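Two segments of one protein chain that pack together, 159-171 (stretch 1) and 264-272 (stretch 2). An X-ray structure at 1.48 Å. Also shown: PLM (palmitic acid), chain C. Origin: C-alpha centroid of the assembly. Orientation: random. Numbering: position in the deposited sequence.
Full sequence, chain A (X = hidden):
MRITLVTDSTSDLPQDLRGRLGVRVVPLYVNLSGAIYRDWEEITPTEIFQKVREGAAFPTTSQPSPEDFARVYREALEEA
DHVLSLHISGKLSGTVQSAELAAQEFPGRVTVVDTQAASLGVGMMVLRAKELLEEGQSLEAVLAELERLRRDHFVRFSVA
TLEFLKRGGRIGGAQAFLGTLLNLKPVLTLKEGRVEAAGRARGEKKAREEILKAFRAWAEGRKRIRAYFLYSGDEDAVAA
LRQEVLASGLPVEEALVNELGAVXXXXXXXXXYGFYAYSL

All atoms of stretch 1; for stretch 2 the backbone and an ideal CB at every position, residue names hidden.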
ATOM      1  N   VAL A 159      12.069  -0.593  -8.540  1.00  6.57           N
ATOM      2  CA  VAL A 159      11.340   0.005  -9.657  1.00  7.28           C
ATOM      3  C   VAL A 159      12.252   0.043 -10.877  1.00  7.46           C
ATOM      4  O   VAL A 159      13.475   0.041 -10.738  1.00  8.03           O
ATOM      5  CB  VAL A 159      10.900   1.456  -9.330  1.00  5.52           C
ATOM      6  CG1 VAL A 159       9.868   1.454  -8.216  1.00  6.99           C
ATOM      7  CG2 VAL A 159      12.106   2.292  -8.899  1.00  7.36           C
ATOM      8  N   ALA A 160      11.667   0.077 -12.070  1.00  5.90           N
ATOM      9  CA  ALA A 160      12.470   0.119 -13.291  1.00  7.06           C
ATOM     10  C   ALA A 160      13.154   1.470 -13.436  1.00  8.39           C
ATOM     11  O   ALA A 160      14.266   1.555 -13.953  1.00  9.82           O
ATOM     12  CB  ALA A 160      11.584  -0.145 -14.515  1.00  9.04           C
ATOM     13  N   THR A 161      12.482   2.524 -12.984  1.00  5.71           N
ATOM     14  CA  THR A 161      13.018   3.876 -13.071  1.00  6.02           C
ATOM     15  C   THR A 161      12.518   4.702 -11.902  1.00  5.20           C
ATOM     16  O   THR A 161      11.470   4.408 -11.326  1.00  7.30           O
ATOM     17  CB  THR A 161      12.572   4.593 -14.375  1.00  8.02           C
ATOM     18  OG1 THR A 161      13.025   5.953 -14.346  1.00  9.11           O
ATOM     19  CG2 THR A 161      11.045   4.608 -14.503  1.00  7.73           C
ATOM     20  N   LEU A 162      13.282   5.725 -11.544  1.00  5.91           N
ATOM     21  CA  LEU A 162      12.871   6.606 -10.465  1.00  6.96           C
ATOM     22  C   LEU A 162      12.063   7.781 -11.027  1.00  4.55           C
ATOM     23  O   LEU A 162      11.593   8.630 -10.281  1.00  7.28           O
ATOM     24  CB  LEU A 162      14.103   7.156  -9.729  1.00  9.52           C
ATOM     25  CG  LEU A 162      14.988   6.156  -8.983  1.00 12.08           C
ATOM     26  CD1 LEU A 162      16.201   6.889  -8.424  1.00 15.37           C
ATOM     27  CD2 LEU A 162      14.204   5.498  -7.868  1.00 12.16           C
ATOM     28  N   GLU A 163      11.860   7.801 -12.342  1.00  5.57           N
ATOM     29  CA  GLU A 163      11.166   8.920 -12.977  1.00  6.77           C
ATOM     30  C   GLU A 163       9.724   9.176 -12.555  1.00  5.86           C
ATOM     31  O   GLU A 163       9.303  10.338 -12.469  1.00  7.03           O
ATOM     32  CB  GLU A 163      11.241   8.788 -14.502  1.00  7.12           C
ATOM     33  CG  GLU A 163      10.843  10.045 -15.291  1.00 11.02           C
ATOM     34  CD  GLU A 163      11.757  11.239 -15.054  1.00 13.05           C
ATOM     35  OE1 GLU A 163      12.923  11.052 -14.647  1.00 18.37           O
ATOM     36  OE2 GLU A 163      11.297  12.377 -15.296  1.00 18.18           O
ATOM     37  N   PHE A 164       8.949   8.124 -12.307  1.00  5.55           N
ATOM     38  CA  PHE A 164       7.568   8.350 -11.887  1.00  4.98           C
ATOM     39  C   PHE A 164       7.512   8.885 -10.460  1.00  4.65           C
ATOM     40  O   PHE A 164       6.659   9.719 -10.126  1.00  6.05           O
ATOM     41  CB  PHE A 164       6.739   7.068 -12.019  1.00  6.51           C
ATOM     42  CG  PHE A 164       6.416   6.707 -13.448  1.00  5.71           C
ATOM     43  CD1 PHE A 164       7.414   6.273 -14.317  1.00  4.64           C
ATOM     44  CD2 PHE A 164       5.119   6.803 -13.920  1.00  9.99           C
ATOM     45  CE1 PHE A 164       7.115   5.940 -15.637  1.00  6.15           C
ATOM     46  CE2 PHE A 164       4.813   6.474 -15.241  1.00  8.29           C
ATOM     47  CZ  PHE A 164       5.816   6.041 -16.101  1.00  9.40           C
ATOM     48  N   LEU A 165       8.423   8.411  -9.618  1.00  5.85           N
ATOM     49  CA  LEU A 165       8.484   8.878  -8.242  1.00  5.18           C
ATOM     50  C   LEU A 165       8.884  10.355  -8.245  1.00  5.89           C
ATOM     51  O   LEU A 165       8.342  11.174  -7.513  1.00  6.08           O
ATOM     52  CB  LEU A 165       9.462   8.021  -7.441  1.00  5.66           C
ATOM     53  CG  LEU A 165       8.913   6.664  -6.990  1.00  5.35           C
ATOM     54  CD1 LEU A 165      10.038   5.801  -6.466  1.00  7.59           C
ATOM     55  CD2 LEU A 165       7.860   6.876  -5.926  1.00  6.21           C
ATOM     56  N   LYS A 166       9.897  10.624  -9.088  1.00  7.32           N
ATOM     57  CA  LYS A 166      10.326  12.004  -9.205  1.00  6.56           C
ATOM     58  C   LYS A 166       9.303  13.020  -9.716  1.00  7.86           C
ATOM     59  O   LYS A 166       9.100  14.080  -9.138  1.00  8.88           O
ATOM     60  CB  LYS A 166      11.521  11.991 -10.148  1.00  7.15           C
ATOM     61  CG  LYS A 166      12.014  13.393 -10.509  1.00 12.00           C
ATOM     62  CD  LYS A 166      13.161  13.330 -11.504  1.00 15.12           C
ATOM     63  CE  LYS A 166      13.564  14.722 -11.955  1.00 23.63           C
ATOM     64  NZ  LYS A 166      14.854  14.692 -12.699  1.00 24.81           N
ATOM     65  N   ARG A 167       8.660  12.650 -10.783  1.00  7.85           N
ATOM     66  CA  ARG A 167       7.657  13.525 -11.360  1.00  8.27           C
ATOM     67  C   ARG A 167       6.365  13.663 -10.553  1.00  8.20           C
ATOM     68  O   ARG A 167       5.705  14.699 -10.574  1.00 11.14           O
ATOM     69  CB  ARG A 167       7.239  13.109 -12.801  1.00 10.54           C
ATOM     70  CG  ARG A 167       8.361  13.302 -13.795  1.00 16.97           C
ATOM     71  CD  ARG A 167       7.806  13.487 -15.181  1.00 21.78           C
ATOM     72  NE  ARG A 167       8.796  13.168 -16.195  1.00 22.09           N
ATOM     73  CZ  ARG A 167       8.497  12.945 -17.468  1.00 20.75           C
ATOM     74  NH1 ARG A 167       7.278  13.215 -17.919  1.00 21.72           N
ATOM     75  NH2 ARG A 167       9.416  12.448 -18.284  1.00 28.69           N
ATOM     76  N   GLY A 168       6.015  12.591  -9.924  1.00  6.30           N
ATOM     77  CA  GLY A 168       4.818  12.604  -9.105  1.00  6.89           C
ATOM     78  C   GLY A 168       5.030  13.228  -7.737  1.00  6.93           C
ATOM     79  O   GLY A 168       4.062  13.500  -7.025  1.00  9.36           O
ATOM     80  N   GLY A 169       6.293  13.425  -7.367  1.00  6.21           N
ATOM     81  CA  GLY A 169       6.621  14.056  -6.098  1.00  7.87           C
ATOM     82  C   GLY A 169       6.724  13.194  -4.855  1.00  8.67           C
ATOM     83  O   GLY A 169       6.954  13.725  -3.768  1.00 10.89           O
ATOM     84  N   ARG A 170       6.575  11.881  -4.992  1.00  5.48           N
ATOM     85  CA  ARG A 170       6.648  10.999  -3.833  1.00  4.94           C
ATOM     86  C   ARG A 170       7.994  10.288  -3.686  1.00  5.55           C
ATOM     87  O   ARG A 170       8.144   9.396  -2.856  1.00  6.57           O
ATOM     88  CB  ARG A 170       5.522   9.956  -3.898  1.00  5.94           C
ATOM     89  CG  ARG A 170       4.175  10.461  -3.392  1.00  5.79           C
ATOM     90  CD  ARG A 170       3.539  11.537  -4.281  1.00  4.94           C
ATOM     91  NE  ARG A 170       2.182  11.813  -3.821  1.00  5.64           N
ATOM     92  CZ  ARG A 170       1.348  12.686  -4.374  1.00  6.17           C
ATOM     93  NH1 ARG A 170       1.721  13.393  -5.430  1.00  8.32           N
ATOM     94  NH2 ARG A 170       0.139  12.850  -3.860  1.00  8.65           N
ATOM     95  N   ILE A 171       8.991  10.727  -4.445  1.00  6.24           N
ATOM     96  CA  ILE A 171      10.300  10.084  -4.401  1.00  7.33           C
ATOM     97  C   ILE A 171      10.982  10.097  -3.022  1.00  8.60           C
ATOM     98  O   ILE A 171      11.764   9.199  -2.709  1.00  7.60           O
ATOM     99  CB  ILE A 171      11.230  10.705  -5.468  1.00  8.33           C
ATOM    100  CG1 ILE A 171      12.445   9.804  -5.698  1.00  8.05           C
ATOM    101  CG2 ILE A 171      11.626  12.120  -5.054  1.00  9.62           C
ATOM    102  CD1 ILE A 171      13.237  10.190  -6.941  1.00 10.18           C
ATOM    103  N   UNK A 264      -1.343   3.665  -7.247  1.00  3.68           N
ATOM    104  CA  UNK A 264       0.008   3.484  -6.735  1.00  3.17           C
ATOM    105  C   UNK A 264       1.014   3.365  -7.889  1.00  4.85           C
ATOM    106  O   UNK A 264       2.086   3.965  -7.853  1.00  5.28           O
ATOM    107  CB  UNK A 264       0.074   2.246  -5.839  1.00  3.17           C
ATOM    108  N   UNK A 265       0.658   2.604  -8.923  1.00  4.33           N
ATOM    109  CA  UNK A 265       1.550   2.405 -10.061  1.00  4.09           C
ATOM    110  C   UNK A 265       1.867   3.700 -10.806  1.00  4.01           C
ATOM    111  O   UNK A 265       2.922   3.809 -11.439  1.00  5.67           O
ATOM    112  CB  UNK A 265       0.930   1.398 -11.031  1.00  4.09           C
ATOM    113  N   UNK A 266       0.957   4.670 -10.749  1.00  4.18           N
ATOM    114  CA  UNK A 266       1.167   5.969 -11.406  1.00  5.17           C
ATOM    115  C   UNK A 266       2.365   6.698 -10.795  1.00  3.69           C
ATOM    116  O   UNK A 266       2.960   7.581 -11.426  1.00  5.93           O
ATOM    117  CB  UNK A 266      -0.089   6.836 -11.293  1.00  5.17           C
ATOM    118  N   UNK A 267       2.701   6.331  -9.560  1.00  4.77           N
ATOM    119  CA  UNK A 267       3.833   6.931  -8.864  1.00  4.04           C
ATOM    120  C   UNK A 267       5.075   6.059  -8.840  1.00  5.98           C
ATOM    121  O   UNK A 267       6.187   6.566  -8.919  1.00  6.70           O
ATOM    122  CB  UNK A 267       3.430   7.266  -7.427  1.00  4.04           C
ATOM    123  N   UNK A 268       4.910   4.746  -8.734  1.00  5.20           N
ATOM    124  CA  UNK A 268       6.092   3.879  -8.724  1.00  5.11           C
ATOM    125  C   UNK A 268       6.633   3.635 -10.132  1.00  5.48           C
ATOM    126  O   UNK A 268       7.850   3.569 -10.343  1.00  6.77           O
ATOM    127  CB  UNK A 268       5.757   2.542  -8.060  1.00  5.11           C
ATOM    128  N   UNK A 269       5.726   3.498 -11.093  1.00  6.01           N
ATOM    129  CA  UNK A 269       6.139   3.280 -12.462  1.00  5.61           C
ATOM    130  C   UNK A 269       6.195   1.819 -12.856  1.00  5.75           C
ATOM    131  O   UNK A 269       5.844   0.944 -12.065  1.00  6.31           O
ATOM    132  CB  UNK A 269       7.510   3.920 -12.691  1.00  5.61           C
ATOM    133  N   UNK A 270       6.639   1.521 -14.082  1.00  4.84           N
ATOM    134  CA  UNK A 270       6.729   0.139 -14.562  1.00  6.67           C
ATOM    135  C   UNK A 270       7.800  -0.686 -13.859  1.00  5.16           C
ATOM    136  O   UNK A 270       8.724  -0.144 -13.244  1.00  7.07           O
ATOM    137  CB  UNK A 270       7.004   0.136 -16.067  1.00  6.67           C
ATOM    138  N   UNK A 271       7.657  -2.004 -13.952  1.00  7.09           N
ATOM    139  CA  UNK A 271       8.624  -2.904 -13.350  1.00  6.93           C
ATOM    140  C   UNK A 271       8.781  -2.788 -11.848  1.00  6.71           C
ATOM    141  O   UNK A 271       9.872  -3.000 -11.321  1.00  8.58           O
ATOM    142  CB  UNK A 271       9.989  -2.675 -14.002  1.00  6.93           C
ATOM    143  N   UNK A 272       7.700  -2.450 -11.153  1.00  6.47           N
ATOM    144  CA  UNK A 272       7.772  -2.337  -9.701  1.00  5.05           C
ATOM    145  C   UNK A 272       7.481  -3.704  -9.090  1.00  5.65           C
ATOM    146  O   UNK A 272       6.623  -4.442  -9.573  1.00  6.83           O
ATOM    147  CB  UNK A 272       6.793  -1.283  -9.179  1.00  5.05           C
TER
HETATM  148  C1  PLM C 701      -3.126  10.916  -4.353  1.00  8.51           C
HETATM  149  O1  PLM C 701      -3.398  11.504  -3.185  1.00  9.55           O
HETATM  150  O2  PLM C 701      -3.288  11.532  -5.385  1.00  8.95           O
HETATM  151  C2  PLM C 701      -2.613   9.491  -4.378  1.00  9.45           C
HETATM  152  C3  PLM C 701      -1.096   9.503  -4.164  1.00  8.22           C
HETATM  153  C4  PLM C 701      -0.540   8.079  -4.234  1.00  7.58           C
HETATM  154  C5  PLM C 701       0.965   8.119  -3.976  1.00  7.98           C
HETATM  155  C6  PLM C 701       1.535   6.702  -3.944  1.00  7.17           C
HETATM  156  C7  PLM C 701       3.033   6.782  -3.728  1.00  7.63           C
HETATM  157  C8  PLM C 701       3.594   5.400  -3.488  1.00 13.36           C
HETATM  158  C9  PLM C 701       5.014   5.553  -2.949  1.00 15.61           C
HETATM  159  CA  PLM C 701       5.814   4.301  -3.250  1.00 21.35           C
HETATM  160  CB  PLM C 701       5.550   3.299  -2.142  1.00 17.45           C
HETATM  161  CC  PLM C 701       4.725   2.154  -2.700  1.00 18.93           C
HETATM  162  CD  PLM C 701       5.458   0.850  -2.444  1.00 18.40           C
HETATM  163  CE  PLM C 701       4.724  -0.279  -3.163  1.00 18.02           C
HETATM  164  CF  PLM C 701       5.510  -1.590  -3.008  1.00 20.33           C
HETATM  165  CG  PLM C 701       5.254  -2.184  -1.623  1.00 21.36           C

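Position 264 lies in a helix, and its ideal CB has nothing of stretch 1 within 5.5 Å. The visible neighbour is the palmitic acid chain, so an aliphatic residue suits. It is Ile264, whose CD1 comes within 3.7 Å of PLM C6.

At 265 the CB points sideways, again out of reach; the residue is Ala265. Position 266 directs its CB away, so what counts is its backbone: the carbonyl O lies at the edge of the Phe164 ring, 3.4 Å from CD2. Many side chains would do, and Ser266 is found.

At 267 the CB also points away, yet a side chain of some length could turn back between the lipid and Gly168, where the Gly168 carbonyl O and the Arg170 guanidinium wait. A flat polar ring or an amide would fit, as would a long aliphatic chain. The deposited His267 brings its ring end nearer: CE1 sits over one guanidinium face, 3.6 Å from Arg170 NH1, while PLM C5 covers a face of the imidazole, 3.5 Å from His267 CD2. A water at 2.8 Å from His267 ND1 also bonds to Phe164 O and Arg170 N, tying the ring to stretch 1's backbone. An ideal CB on Gly168 would lie 2.6 Å from His267 ND1, a clash, so the ring needs that bare backbone.

At 268 the CB points away, 4.3 Å from Val159 CG1; a small branched residue suits, such as valine or threonine. Thr268 places CG2 3.8 Å from PLM CA.

At 269 phi is 94°, a CB would jam against the preceding carbonyl, and it would also stand 2.9 Å from Phe164 CD1. Only glycine answers both, and Gly269 lays its CA over the Phe164 ring face, 3.9 Å from the centroid, a CH-pi contact.

At 270, phi of -69° and a sideways CB 4.8 Å from Ala160 CB, with the Phe164 ring a little farther off, admit proline or a modest apolar residue. Pro270 packs CD 3.5 Å from Phe164 CE1, and its carbonyl O accepts from Ala160 N at 3.2 Å.

Position 271 has positive phi and a CB that would be tight, 3.0 Å from Ala160 CB. Glycine is favoured, and Gly271 it is.

At 272 the sideways CB, 4.2 Å from Val159 CG1, would accept valine or threonine. Thr272 sets OG1 3.6 Å from Val159 CG1; that hydroxyl accepts from Thr268 OG1, 3.0 Å from Thr272 OG1, and donates to Gly269 O, 2.8 Å from OG1, bracing the turn.

Stretch 2 264-272: IASHTGPGT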
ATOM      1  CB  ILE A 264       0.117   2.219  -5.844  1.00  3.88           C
ATOM      2  CG1 ILE A 264      -0.768   2.373  -4.607  1.00  4.23           C
ATOM      3  CG2 ILE A 264       1.580   1.987  -5.442  1.00  5.10           C
ATOM      4  CD1 ILE A 264      -0.314   3.464  -3.648  1.00  6.71           C
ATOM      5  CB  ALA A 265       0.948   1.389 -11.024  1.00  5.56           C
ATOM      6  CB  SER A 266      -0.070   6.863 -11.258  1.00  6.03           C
ATOM      7  OG  SER A 266      -1.150   6.399 -12.055  1.00  6.73           O
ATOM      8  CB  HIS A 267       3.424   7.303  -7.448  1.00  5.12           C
ATOM      9  CG  HIS A 267       2.416   8.398  -7.411  1.00  4.45           C
ATOM     10  ND1 HIS A 267       2.764   9.736  -7.458  1.00  6.86           N
ATOM     11  CD2 HIS A 267       1.063   8.364  -7.444  1.00  5.24           C
ATOM     12  CE1 HIS A 267       1.671  10.469  -7.524  1.00  5.95           C
ATOM     13  NE2 HIS A 267       0.621   9.659  -7.518  1.00  6.57           N
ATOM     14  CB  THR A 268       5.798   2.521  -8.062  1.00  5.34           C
ATOM     15  OG1 THR A 268       4.788   1.836  -8.810  1.00  7.03           O
ATOM     16  CG2 THR A 268       5.317   2.707  -6.619  1.00  8.99           C
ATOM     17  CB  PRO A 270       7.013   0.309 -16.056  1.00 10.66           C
ATOM     18  CG  PRO A 270       7.778   1.589 -16.112  1.00 10.19           C
ATOM     19  CD  PRO A 270       7.044   2.477 -15.129  1.00  6.38           C
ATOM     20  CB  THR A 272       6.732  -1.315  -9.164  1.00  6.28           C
ATOM     21  OG1 THR A 272       6.978  -0.033  -9.757  1.00  7.55           O
ATOM     22  CG2 THR A 272       6.831  -1.173  -7.641  1.00  7.59           C
TER
HETATM   23  O   HOH W   1       9.479   2.445 -12.554  1.00  6.55           O
HETATM   24  O   HOH W   2       9.467   5.796 -10.463  1.00  8.08           O
HETATM   25  O   HOH W   3       5.504  10.222  -7.182  1.00  7.07           O
HETATM   26  O   HOH W   4       4.288  10.021 -11.493  1.00 10.08           O
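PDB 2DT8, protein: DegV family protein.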